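Local coordinates for 3-oxoacyl-[acyl-carrier-protein] synthase (Arabidopsis thaliana, PDB 2IX4) that catalyses the condensation steps of mitochondrial fatty acid synthesis, adding two carbons from malonyl-ACP to a growing acyl chain, at residues A[6-11]-A[100-105]; A[84-89]-A[124-129]; A[116-121]-A[157-162]; A[181-186]-A[422-427]; A[204-209]-A[250-255]. All coordinates share one frame; numbering follows the deposited sequence.

How the contacts relate
Contacts 1, 3 and 5 share one run of sheet, strands 116-122, 200-207, 251-259 and 3-12 in that order, and their centres lie about 12 to 14 Å apart. Contact 5 is the strand pair in the middle; contacts 1 and 3 hold helices 87-102 and 157-166 against the flanking strands 3-12 and 116-122. Contact 2, about 12 Å from contact 5 between centres, sits at the start of helix 87-102, whose last turn makes contact 1, about 23 Å away. Contact 4 closes last and alone joins the N-terminal part of this thiolase-like fold to its last strand, 422-429. Contacts 2 and 5 hold I124 and E207 of the hexanoic acid pocket.

Contact 1 (A[6-11]-A[100-105]); sequences TGLGMV and LRDAEW
D102 OD2 is gripped by two donors: the backbone N-H of L8, with L8 N to D102 OD2 at 2.8 Å, and the hydroxyl of Y271. The bond from L8 is fairly straight, 158° at the hydrogen, and uses the anti lone pair, the one facing away from OD1. D102 CG stands anti to its own backbone N (chi1 -173°), carrying the carboxylate group from the last turn of the helix toward the strand. The other oxygen, OD1, is in a salt bridge with K269, so the charge has a mate as well as two neutral donors.

Next to this bond the helix end sits close on the strand. G7 CA lies 3.4 Å from D102 OD2 and 3.8 Å from A103 CB, and a side chain at G7 would collide with that methyl group. A103 also meets T6: its CA-H points at the T6 carbonyl, A103 CA to T6 O being 3.2 Å, while its CB lies 3.8 Å from T6 OG1, a hydroxyl that is itself bonded to E258.

The helix is finished by a Schellman motif, in which W105 N reaches back to L100 O at 2.8 Å and E104, with positive phi, is the C-prime residue. W105 then turns off to bond T116 of strand 116-122. The contact thus docks the C-terminal end of helix 87-102 on strand 3-12, which is paired on one side with strand 251-259 through V256 and touches helix 364-378 through L8 and L374.

Contact 2 (A[84-89]-A[124-129]); sequences AVANFI and IGSICD
F88 lays one face of its ring against the backbone of G125, whose CA is 4.1 Å from the ring centroid in a CH-pi contact. The ring gets there because CG is set between the backbone N and the carbonyl carbon (chi1 78°), the crowded position; I89 CG1 lies over the opposite face, toward the rim. F88 CD2 also comes within 3.5 Å of G125 O. At G125 the backbone has a positive phi, and any CB would press on the carbonyl of I124.

A86 CB faces a small polar pair, 4.0 Å from S126 OG and 3.9 Å from D129 OD2. With OG anti to its backbone N (chi1 -168°), S126 gives its proton to D129, S126 OG to D129 OD2 being a short 2.5 Å, and meets the carboxylate from above its plane. Water 2, in plane with the F88 ring at its edge, takes the N-H of F88 at 2.9 Å from F88 N and bonds weakly to G125 O.

A86 and S126 are the N-cap residues of helices 87-102 and 127-138, so two helix starts meet here, with helix 157-166 behind I89, helix 212-220 behind I127, and L154 of the second subunit on pocket residue I124.

Contact 3 (A[116-121]-A[157-162]); sequences TGVSIG and MASGHV
S159 holds OG anti to its carbonyl carbon and beside its backbone N (chi1 -66°), while V118 sets CG1 anti to its backbone N; the first turns a hydroxyl onto the strand backbone, the second a methyl group onto the helix. The N-H of I120 runs almost straight to that hydroxyl, 168° at the hydrogen, with I120 N to S159 OG at 2.9 Å.

Around this bond the packing is apolar. V118 CG1 lies 3.7 Å from S159 CA and 3.9 Å from V162 CG1. The other branch of V162 is met by I120, whose side chain crosses it at about a right angle with CD1 3.8 Å from V162 CG2. A158 CB closes the other end, 4.1 Å from I120 CG2, and water 3 links I120 O (2.6 Å) to A158 N, the latter weakly. Strand and helix run at 143° to each other, their axes 6.8 Å apart.

S159 OG also bonds the carbonyl of H173, in short strand 172-173, which pairs with V118. An alanine at S159 would probably cost the I120 N-H and the H173 carbonyl this hydroxyl partner in a buried place. One hydroxyl thus accepts from one strand and donates to the next, satisfying two buried backbone groups where a wholly apolar helix face could not.

Contact 4 (A[181-186]-A[422-427]); sequences TGAHSI and TNASLL
A424 sets its methyl group over one face of the H184 ring, with A424 CB 3.8 Å from the ring centroid and 22° off the ring normal, toward the rim. This is the tight part of the contact. H184 NE2 is the ring atom nearest that methyl, and A183 CB meets A424 CB at 3.8 Å, so this small side chain sits in the notch formed by A183 and H184. With H184 CG anti to the carbonyl carbon (chi1 -71°), the base of the ring is brought toward the strand. Its ND1 bonds Y277 OH, which is likely to help fix how the ring is turned, and NE2 lies 3.3 Å from T422 OG1, a hydroxyl bonded to the carbonyl of N172 of the second subunit. The T422 side chain is about 6 Å from the bound hexanoic acid.

Toward L426 the fit between side chains is somewhat looser, though no side of this contact is solvent: every touching residue is buried. I186 and L426 cross at about a right angle with I186 CG2 and L426 CD1 4.0 Å apart, and A183 CB is 4.1 Å from L426 CD1, but L426 CD2 still rests 3.8 Å from A183 O. An alanine at H184 would probably open a gap over the A424 methyl and leave Y277 OH without this partner.

Helix and strand cross at 58°, their axes 8.1 Å apart. Helix 181-195, which follows the predicted nucleophile C179 in the chain, thus lies on strand 422-429 where that strand runs between 272-281 and 411-418.

Contact 5 (A[204-209]-A[250-255]); sequences GGTESS and EGSGVI
G204 opens the pairing against V254 without a direct backbone bond, but its CA-H points at a carbonyl, G204 CA to G253 O being 3.2 Å. A CB here would run into G253 O, and at these backbone angles it would also press on the carbonyl of the preceding residue. The G253 carbonyl takes the next N-H, G205 N to G253 O at 3.0 Å.

G205 O is held twice, by G253 N at 3.0 Å and by the hydroxyl of S252, with S252 OG to G205 O at 2.8 Å. The hydroxyl reaches it because OG is anti to its backbone N (chi1 -177°), and it arrives tilted 31° from the carbonyl plane. T206 stands on the same face of the sheet as S252, with T206 CB 3.6 Å from S252 OG, while its own OG1 bonds F88 O.

E207 makes both bonds of a hydrogen-bonded pair with G251, and E207 N to G251 O and G251 N to E207 O are each 2.9 Å. Its side chain lies on the face where the partner strand offers the glycines G251 and G253. The carboxylate bonds the N-H groups of G362 and I124 and touches the bound hexanoic acid. Beyond this pair, S208 OG lies 3.1 Å from E250 OE1, and E250 OE1 bonds Y91 OH.

Strands 200-207 and 251-259 are the inner antiparallel pair here. Strand 116-122 runs parallel along the outer edge of the first, and 3-12 lies antiparallel beside the second. Y91 of helix 87-102 packs on T206 and S252, and I186 of helix 181-195 touches G204 and I255.

Contact 1 (A[6-11]-A[100-105])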
# COMPACT_ATOMS: atom_id res chain seq x y z
N THR A 6 17.38 -6.86 14.37
CA THR A 6 18.51 -7.80 14.36
C THR A 6 19.29 -7.80 13.04
O THR A 6 20.33 -8.46 12.94
CB THR A 6 18.06 -9.24 14.69
OG1 THR A 6 16.97 -9.62 13.85
CG2 THR A 6 17.63 -9.35 16.15
N GLY A 7 18.80 -7.08 12.04
CA GLY A 7 19.47 -7.00 10.75
C GLY A 7 19.17 -5.71 10.02
O GLY A 7 18.04 -5.24 10.04
N LEU A 8 20.20 -5.15 9.38
CA LEU A 8 20.06 -3.92 8.60
C LEU A 8 20.55 -4.13 7.17
O LEU A 8 21.55 -4.81 6.94
CB LEU A 8 20.84 -2.77 9.25
CG LEU A 8 20.59 -2.37 10.71
CD1 LEU A 8 21.59 -1.31 11.14
CD2 LEU A 8 19.18 -1.87 10.94
N GLY A 9 19.83 -3.55 6.21
CA GLY A 9 20.20 -3.67 4.80
C GLY A 9 19.72 -2.47 4.01
O GLY A 9 18.60 -2.00 4.22
N MET A 10 20.56 -1.97 3.11
CA MET A 10 20.18 -0.81 2.30
C MET A 10 20.98 -0.67 1.01
O MET A 10 22.11 -1.15 0.90
CB MET A 10 20.25 0.48 3.12
CG MET A 10 21.67 0.97 3.45
SD MET A 10 21.80 1.97 4.95
CE MET A 10 20.41 3.08 4.78
N VAL A 11 20.36 -0.01 0.04
CA VAL A 11 21.03 0.43 -1.18
C VAL A 11 20.56 1.86 -1.45
O VAL A 11 19.36 2.11 -1.62
CB VAL A 11 20.79 -0.55 -2.38
CG1 VAL A 11 19.31 -0.87 -2.58
CG2 VAL A 11 21.42 -0.03 -3.67
N LEU A 100 19.00 -9.84 6.04
CA LEU A 100 18.83 -11.22 6.51
C LEU A 100 20.15 -11.92 6.83
O LEU A 100 20.22 -12.69 7.80
CB LEU A 100 18.02 -12.04 5.49
CG LEU A 100 16.52 -11.70 5.42
CD1 LEU A 100 15.94 -12.16 4.09
CD2 LEU A 100 15.75 -12.31 6.59
N ARG A 101 21.18 -11.65 6.04
CA ARG A 101 22.50 -12.20 6.30
C ARG A 101 23.14 -11.55 7.53
O ARG A 101 23.81 -12.22 8.32
CB ARG A 101 23.40 -12.10 5.06
CG ARG A 101 22.94 -13.03 3.95
CD ARG A 101 23.85 -13.00 2.74
NE ARG A 101 23.26 -13.76 1.64
CZ ARG A 101 23.41 -15.07 1.46
NH1 ARG A 101 24.16 -15.79 2.29
NH2 ARG A 101 22.82 -15.67 0.43
N ASP A 102 22.90 -10.25 7.69
CA ASP A 102 23.28 -9.51 8.90
C ASP A 102 22.62 -10.11 10.15
O ASP A 102 23.27 -10.30 11.17
CB ASP A 102 22.89 -8.03 8.74
CG ASP A 102 23.39 -7.16 9.88
OD1 ASP A 102 24.46 -7.44 10.46
OD2 ASP A 102 22.71 -6.15 10.18
N ALA A 103 21.32 -10.42 10.04
CA ALA A 103 20.55 -11.04 11.12
C ALA A 103 20.83 -12.54 11.27
O ALA A 103 20.38 -13.16 12.24
CB ALA A 103 19.06 -10.81 10.89
N GLU A 104 21.58 -13.10 10.32
CA GLU A 104 21.83 -14.55 10.25
C GLU A 104 20.50 -15.32 10.26
O GLU A 104 20.37 -16.34 10.94
CB GLU A 104 22.79 -15.01 11.35
CG GLU A 104 24.14 -14.31 11.31
CD GLU A 104 25.20 -14.95 12.19
OE1 GLU A 104 24.86 -15.83 13.02
OE2 GLU A 104 26.38 -14.58 12.05
N TRP A 105 19.53 -14.80 9.52
CA TRP A 105 18.21 -15.41 9.44
C TRP A 105 17.90 -15.91 8.03
O TRP A 105 17.29 -15.21 7.22
CB TRP A 105 17.12 -14.44 9.92
CG TRP A 105 15.79 -15.11 10.11
CD1 TRP A 105 14.65 -14.92 9.37
CD2 TRP A 105 15.46 -16.12 11.08
NE1 TRP A 105 13.64 -15.72 9.84
CE2 TRP A 105 14.11 -16.47 10.89
CE3 TRP A 105 16.18 -16.74 12.11
CZ2 TRP A 105 13.46 -17.42 11.68
CZ3 TRP A 105 15.54 -17.70 12.90
CH2 TRP A 105 14.19 -18.02 12.68

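Contact 2 (A[84-89]-A[124-129])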
# COMPACT_ATOMS: atom_id res chain seq x y z
N ALA A 84 10.27 -10.08 -14.73
CA ALA A 84 9.21 -9.58 -13.85
C ALA A 84 9.72 -8.62 -12.78
O ALA A 84 8.94 -8.11 -11.97
CB ALA A 84 8.47 -10.75 -13.21
N VAL A 85 11.03 -8.37 -12.78
CA VAL A 85 11.66 -7.55 -11.75
C VAL A 85 11.92 -6.12 -12.23
O VAL A 85 12.85 -5.86 -13.00
CB VAL A 85 12.97 -8.20 -11.20
CG1 VAL A 85 13.61 -7.32 -10.13
CG2 VAL A 85 12.68 -9.58 -10.62
N ALA A 86 11.08 -5.19 -11.77
CA ALA A 86 11.34 -3.76 -11.95
C ALA A 86 12.41 -3.33 -10.95
O ALA A 86 12.70 -4.05 -9.98
CB ALA A 86 10.07 -2.96 -11.76
N ASN A 87 12.99 -2.15 -11.18
CA ASN A 87 14.11 -1.68 -10.36
C ASN A 87 13.82 -1.59 -8.87
O ASN A 87 14.66 -1.97 -8.06
CB ASN A 87 14.66 -0.36 -10.91
CG ASN A 87 15.41 -0.53 -12.22
OD1 ASN A 87 15.05 -1.37 -13.05
ND2 ASN A 87 16.46 0.25 -12.41
N PHE A 88 12.62 -1.12 -8.50
CA PHE A 88 12.24 -1.05 -7.09
C PHE A 88 12.23 -2.42 -6.42
O PHE A 88 12.58 -2.54 -5.24
CB PHE A 88 10.91 -0.29 -6.90
CG PHE A 88 9.68 -1.09 -7.23
CD1 PHE A 88 8.92 -1.67 -6.22
CD2 PHE A 88 9.25 -1.22 -8.55
CE1 PHE A 88 7.77 -2.40 -6.52
CE2 PHE A 88 8.09 -1.94 -8.86
CZ PHE A 88 7.35 -2.53 -7.84
N ILE A 89 11.87 -3.46 -7.17
CA ILE A 89 11.88 -4.83 -6.66
C ILE A 89 13.32 -5.32 -6.41
O ILE A 89 13.60 -5.93 -5.38
CB ILE A 89 11.10 -5.81 -7.59
CG1 ILE A 89 9.63 -5.40 -7.67
CG2 ILE A 89 11.23 -7.25 -7.09
CD1 ILE A 89 8.86 -6.04 -8.82
N ILE A 124 5.22 4.39 -5.55
CA ILE A 124 4.61 4.58 -6.88
C ILE A 124 4.78 3.37 -7.80
O ILE A 124 3.94 3.13 -8.67
CB ILE A 124 5.13 5.85 -7.60
CG1 ILE A 124 5.40 6.99 -6.61
CG2 ILE A 124 4.12 6.31 -8.65
CD1 ILE A 124 6.19 8.17 -7.20
N GLY A 125 5.86 2.62 -7.63
CA GLY A 125 6.09 1.42 -8.43
C GLY A 125 7.03 1.67 -9.59
O GLY A 125 8.18 2.05 -9.40
N SER A 126 6.53 1.46 -10.81
CA SER A 126 7.36 1.61 -12.00
C SER A 126 6.65 2.41 -13.10
O SER A 126 6.07 1.84 -14.02
CB SER A 126 7.80 0.23 -12.52
OG SER A 126 8.81 0.36 -13.50
N ILE A 127 6.72 3.73 -12.98
CA ILE A 127 6.14 4.64 -13.97
C ILE A 127 6.75 4.46 -15.36
O ILE A 127 6.04 4.53 -16.36
CB ILE A 127 6.22 6.13 -13.52
CG1 ILE A 127 5.40 6.36 -12.25
CG2 ILE A 127 5.75 7.07 -14.63
CD1 ILE A 127 5.27 7.82 -11.81
N CYS A 128 8.06 4.22 -15.42
CA CYS A 128 8.76 4.06 -16.70
C CYS A 128 8.25 2.87 -17.51
O CYS A 128 8.21 2.91 -18.74
CB CYS A 128 10.28 3.98 -16.50
SG CYS A 128 10.85 2.54 -15.58
N ASP A 129 7.87 1.80 -16.81
CA ASP A 129 7.28 0.63 -17.44
C ASP A 129 5.88 0.91 -17.99
O ASP A 129 5.51 0.40 -19.05
CB ASP A 129 7.23 -0.55 -16.46
CG ASP A 129 8.58 -1.24 -16.32
OD1 ASP A 129 9.21 -1.54 -17.36
OD2 ASP A 129 9.00 -1.49 -15.18
O HOH W 1 11.71 0.65 -12.83
O HOH W 2 11.12 0.74 -10.22

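Contact 3 (A[116-121]-A[157-162])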
# COMPACT_ATOMS: atom_id res chain seq x y z
N THR A 116 7.98 -16.31 9.62
CA THR A 116 8.66 -15.14 9.06
C THR A 116 7.83 -14.51 7.95
O THR A 116 7.48 -15.17 6.97
CB THR A 116 10.05 -15.51 8.51
OG1 THR A 116 10.79 -16.22 9.51
CG2 THR A 116 10.82 -14.25 8.08
N GLY A 117 7.52 -13.23 8.09
CA GLY A 117 6.79 -12.50 7.06
C GLY A 117 7.59 -11.38 6.41
O GLY A 117 8.77 -11.16 6.74
N VAL A 118 6.96 -10.69 5.47
CA VAL A 118 7.60 -9.60 4.73
C VAL A 118 6.63 -8.44 4.59
O VAL A 118 5.47 -8.63 4.25
CB VAL A 118 8.07 -10.07 3.32
CG1 VAL A 118 8.91 -9.00 2.64
CG2 VAL A 118 8.86 -11.38 3.41
N SER A 119 7.13 -7.23 4.87
CA SER A 119 6.36 -5.99 4.69
C SER A 119 7.25 -4.89 4.10
O SER A 119 7.78 -4.05 4.83
CB SER A 119 5.72 -5.54 6.00
OG SER A 119 4.84 -4.44 5.79
N ILE A 120 7.41 -4.92 2.78
CA ILE A 120 8.23 -3.94 2.08
C ILE A 120 7.37 -3.26 1.03
O ILE A 120 6.98 -3.88 0.04
CB ILE A 120 9.48 -4.59 1.41
CG1 ILE A 120 10.33 -5.32 2.45
CG2 ILE A 120 10.31 -3.53 0.66
CD1 ILE A 120 11.38 -6.26 1.85
N GLY A 121 7.06 -1.99 1.26
CA GLY A 121 6.21 -1.24 0.34
C GLY A 121 6.99 -0.37 -0.63
O GLY A 121 8.13 0.01 -0.37
N MET A 157 4.78 -5.89 -4.89
CA MET A 157 5.54 -7.01 -5.43
C MET A 157 6.93 -7.23 -4.84
O MET A 157 7.49 -8.33 -4.96
CB MET A 157 5.57 -6.97 -6.96
CG MET A 157 4.23 -7.33 -7.61
SD MET A 157 3.54 -8.93 -7.12
CE MET A 157 4.72 -10.06 -7.87
N ALA A 158 7.50 -6.21 -4.20
CA ALA A 158 8.78 -6.36 -3.51
C ALA A 158 8.67 -7.40 -2.39
O ALA A 158 9.54 -8.26 -2.25
CB ALA A 158 9.29 -5.03 -2.99
N SER A 159 7.59 -7.32 -1.60
CA SER A 159 7.27 -8.32 -0.58
C SER A 159 7.11 -9.71 -1.18
O SER A 159 7.58 -10.69 -0.60
CB SER A 159 5.99 -7.94 0.17
OG SER A 159 6.18 -6.77 0.93
N GLY A 160 6.42 -9.79 -2.32
CA GLY A 160 6.21 -11.05 -3.02
C GLY A 160 7.51 -11.73 -3.42
O GLY A 160 7.70 -12.92 -3.18
N HIS A 161 8.41 -10.96 -4.02
CA HIS A 161 9.70 -11.49 -4.49
C HIS A 161 10.64 -11.87 -3.35
O HIS A 161 11.37 -12.86 -3.46
CB HIS A 161 10.38 -10.49 -5.43
CG HIS A 161 9.75 -10.43 -6.79
ND1 HIS A 161 10.27 -11.09 -7.88
CD2 HIS A 161 8.64 -9.80 -7.23
CE1 HIS A 161 9.51 -10.86 -8.93
NE2 HIS A 161 8.51 -10.08 -8.57
N VAL A 162 10.62 -11.10 -2.27
CA VAL A 162 11.42 -11.41 -1.08
C VAL A 162 10.92 -12.71 -0.41
O VAL A 162 11.72 -13.61 -0.16
CB VAL A 162 11.46 -10.22 -0.07
CG1 VAL A 162 12.15 -10.62 1.24
CG2 VAL A 162 12.18 -9.02 -0.69
O HOH W 3 6.48 -3.92 -2.55

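Contact 4 (A[181-186]-A[422-427])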
# COMPACT_ATOMS: atom_id res chain seq x y z
N THR A 181 5.75 5.62 3.30
CA THR A 181 5.59 4.21 2.96
C THR A 181 6.53 3.29 3.75
O THR A 181 6.08 2.31 4.35
CB THR A 181 5.75 3.98 1.44
OG1 THR A 181 4.61 4.53 0.76
CG2 THR A 181 5.88 2.50 1.09
N GLY A 182 7.82 3.62 3.76
CA GLY A 182 8.82 2.82 4.46
C GLY A 182 8.63 2.79 5.97
O GLY A 182 8.98 1.81 6.63
N ALA A 183 8.06 3.86 6.52
CA ALA A 183 7.83 3.95 7.96
C ALA A 183 6.63 3.10 8.38
O ALA A 183 6.74 2.29 9.31
CB ALA A 183 7.65 5.40 8.38
N HIS A 184 5.50 3.29 7.70
CA HIS A 184 4.30 2.49 7.95
C HIS A 184 4.52 0.99 7.72
O HIS A 184 3.96 0.17 8.44
CB HIS A 184 3.12 2.98 7.11
CG HIS A 184 2.57 4.30 7.53
ND1 HIS A 184 1.65 4.43 8.55
CD2 HIS A 184 2.80 5.55 7.07
CE1 HIS A 184 1.34 5.71 8.70
NE2 HIS A 184 2.02 6.41 7.81
N SER A 185 5.32 0.64 6.72
CA SER A 185 5.61 -0.76 6.44
C SER A 185 6.33 -1.42 7.62
O SER A 185 5.99 -2.53 8.02
CB SER A 185 6.43 -0.92 5.15
OG SER A 185 5.62 -0.76 4.00
N ILE A 186 7.31 -0.71 8.17
CA ILE A 186 8.05 -1.14 9.35
C ILE A 186 7.13 -1.18 10.58
O ILE A 186 7.13 -2.14 11.35
CB ILE A 186 9.28 -0.23 9.61
CG1 ILE A 186 10.41 -0.57 8.62
CG2 ILE A 186 9.79 -0.37 11.05
CD1 ILE A 186 11.49 0.50 8.49
N THR A 422 -0.51 12.06 5.44
CA THR A 422 -0.25 10.84 6.19
C THR A 422 1.08 10.93 6.93
O THR A 422 2.13 11.17 6.32
CB THR A 422 -0.31 9.58 5.27
OG1 THR A 422 0.07 8.41 6.02
CG2 THR A 422 0.61 9.71 4.05
N ASN A 423 1.04 10.75 8.25
CA ASN A 423 2.22 10.93 9.10
C ASN A 423 2.56 9.69 9.91
O ASN A 423 1.68 9.04 10.46
CB ASN A 423 2.02 12.09 10.07
CG ASN A 423 1.64 13.37 9.36
OD1 ASN A 423 2.33 13.79 8.43
ND2 ASN A 423 0.56 13.99 9.80
N ALA A 424 3.85 9.39 9.98
CA ALA A 424 4.35 8.34 10.85
C ALA A 424 5.58 8.83 11.60
O ALA A 424 6.36 9.64 11.09
CB ALA A 424 4.68 7.09 10.05
N SER A 425 5.74 8.34 12.82
CA SER A 425 6.91 8.62 13.63
C SER A 425 7.36 7.32 14.29
O SER A 425 6.60 6.70 15.03
CB SER A 425 6.59 9.69 14.67
OG SER A 425 7.77 10.34 15.11
N LEU A 426 8.59 6.90 14.00
CA LEU A 426 9.14 5.68 14.57
C LEU A 426 10.14 6.02 15.67
O LEU A 426 11.04 6.83 15.46
CB LEU A 426 9.83 4.83 13.49
CG LEU A 426 9.00 4.27 12.33
CD1 LEU A 426 9.90 3.60 11.31
CD2 LEU A 426 7.92 3.31 12.82
N LEU A 427 9.97 5.40 16.83
CA LEU A 427 10.85 5.66 17.97
C LEU A 427 11.60 4.40 18.40
O LEU A 427 10.99 3.40 18.79
CB LEU A 427 10.06 6.28 19.14
CG LEU A 427 10.80 6.64 20.44
CD1 LEU A 427 12.04 7.50 20.18
CD2 LEU A 427 9.87 7.34 21.40

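Contact 5 (A[204-209]-A[250-255])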
# COMPACT_ATOMS: atom_id res chain seq x y z
N GLY A 204 10.40 -2.73 5.34
CA GLY A 204 11.03 -1.50 4.88
C GLY A 204 10.34 -0.84 3.70
O GLY A 204 9.12 -0.90 3.55
N GLY A 205 11.15 -0.21 2.85
CA GLY A 205 10.63 0.56 1.73
C GLY A 205 11.58 0.53 0.55
O GLY A 205 12.78 0.29 0.71
N THR A 206 11.02 0.75 -0.63
CA THR A 206 11.81 0.79 -1.85
C THR A 206 11.21 1.77 -2.85
O THR A 206 10.00 2.00 -2.85
CB THR A 206 12.00 -0.61 -2.49
OG1 THR A 206 12.83 -0.51 -3.65
CG2 THR A 206 10.65 -1.24 -2.87
N GLU A 207 12.07 2.36 -3.68
CA GLU A 207 11.62 3.27 -4.72
C GLU A 207 12.67 3.42 -5.80
O GLU A 207 13.86 3.56 -5.51
CB GLU A 207 11.27 4.65 -4.15
CG GLU A 207 10.28 5.44 -5.00
CD GLU A 207 8.84 5.04 -4.74
OE1 GLU A 207 8.33 5.37 -3.65
OE2 GLU A 207 8.22 4.40 -5.61
N SER A 208 12.22 3.38 -7.04
CA SER A 208 13.06 3.69 -8.18
C SER A 208 12.22 4.48 -9.16
O SER A 208 11.70 3.94 -10.13
CB SER A 208 13.59 2.42 -8.83
OG SER A 208 14.56 2.75 -9.80
N SER A 209 12.07 5.76 -8.87
CA SER A 209 11.16 6.60 -9.61
C SER A 209 11.86 7.81 -10.24
O SER A 209 11.28 8.88 -10.36
CB SER A 209 10.01 7.05 -8.70
OG SER A 209 8.83 7.27 -9.45
N GLU A 250 16.56 7.62 -5.02
CA GLU A 250 16.10 6.25 -5.20
C GLU A 250 16.86 5.30 -4.29
O GLU A 250 17.97 5.60 -3.85
CB GLU A 250 16.27 5.82 -6.66
CG GLU A 250 17.72 5.86 -7.14
CD GLU A 250 17.94 5.18 -8.48
OE1 GLU A 250 17.04 4.47 -8.96
OE2 GLU A 250 19.04 5.36 -9.05
N GLY A 251 16.26 4.15 -4.01
CA GLY A 251 16.94 3.09 -3.27
C GLY A 251 15.99 2.29 -2.40
O GLY A 251 14.78 2.29 -2.63
N SER A 252 16.55 1.61 -1.41
CA SER A 252 15.76 0.77 -0.51
C SER A 252 16.41 0.68 0.86
O SER A 252 17.63 0.68 0.98
CB SER A 252 15.59 -0.64 -1.09
OG SER A 252 14.76 -1.44 -0.27
N GLY A 253 15.56 0.60 1.88
CA GLY A 253 16.00 0.28 3.23
C GLY A 253 15.17 -0.88 3.73
O GLY A 253 13.94 -0.86 3.63
N VAL A 254 15.84 -1.90 4.25
CA VAL A 254 15.15 -3.07 4.78
C VAL A 254 15.78 -3.46 6.11
O VAL A 254 17.01 -3.52 6.24
CB VAL A 254 15.19 -4.26 3.77
CG1 VAL A 254 14.66 -5.53 4.42
CG2 VAL A 254 14.39 -3.94 2.51
N ILE A 255 14.92 -3.71 7.10
CA ILE A 255 15.38 -4.21 8.40
C ILE A 255 14.74 -5.55 8.74
O ILE A 255 13.67 -5.89 8.22
CB ILE A 255 15.12 -3.21 9.56
CG1 ILE A 255 13.62 -2.93 9.74
CG2 ILE A 255 15.90 -1.92 9.32
CD1 ILE A 255 13.29 -2.02 10.91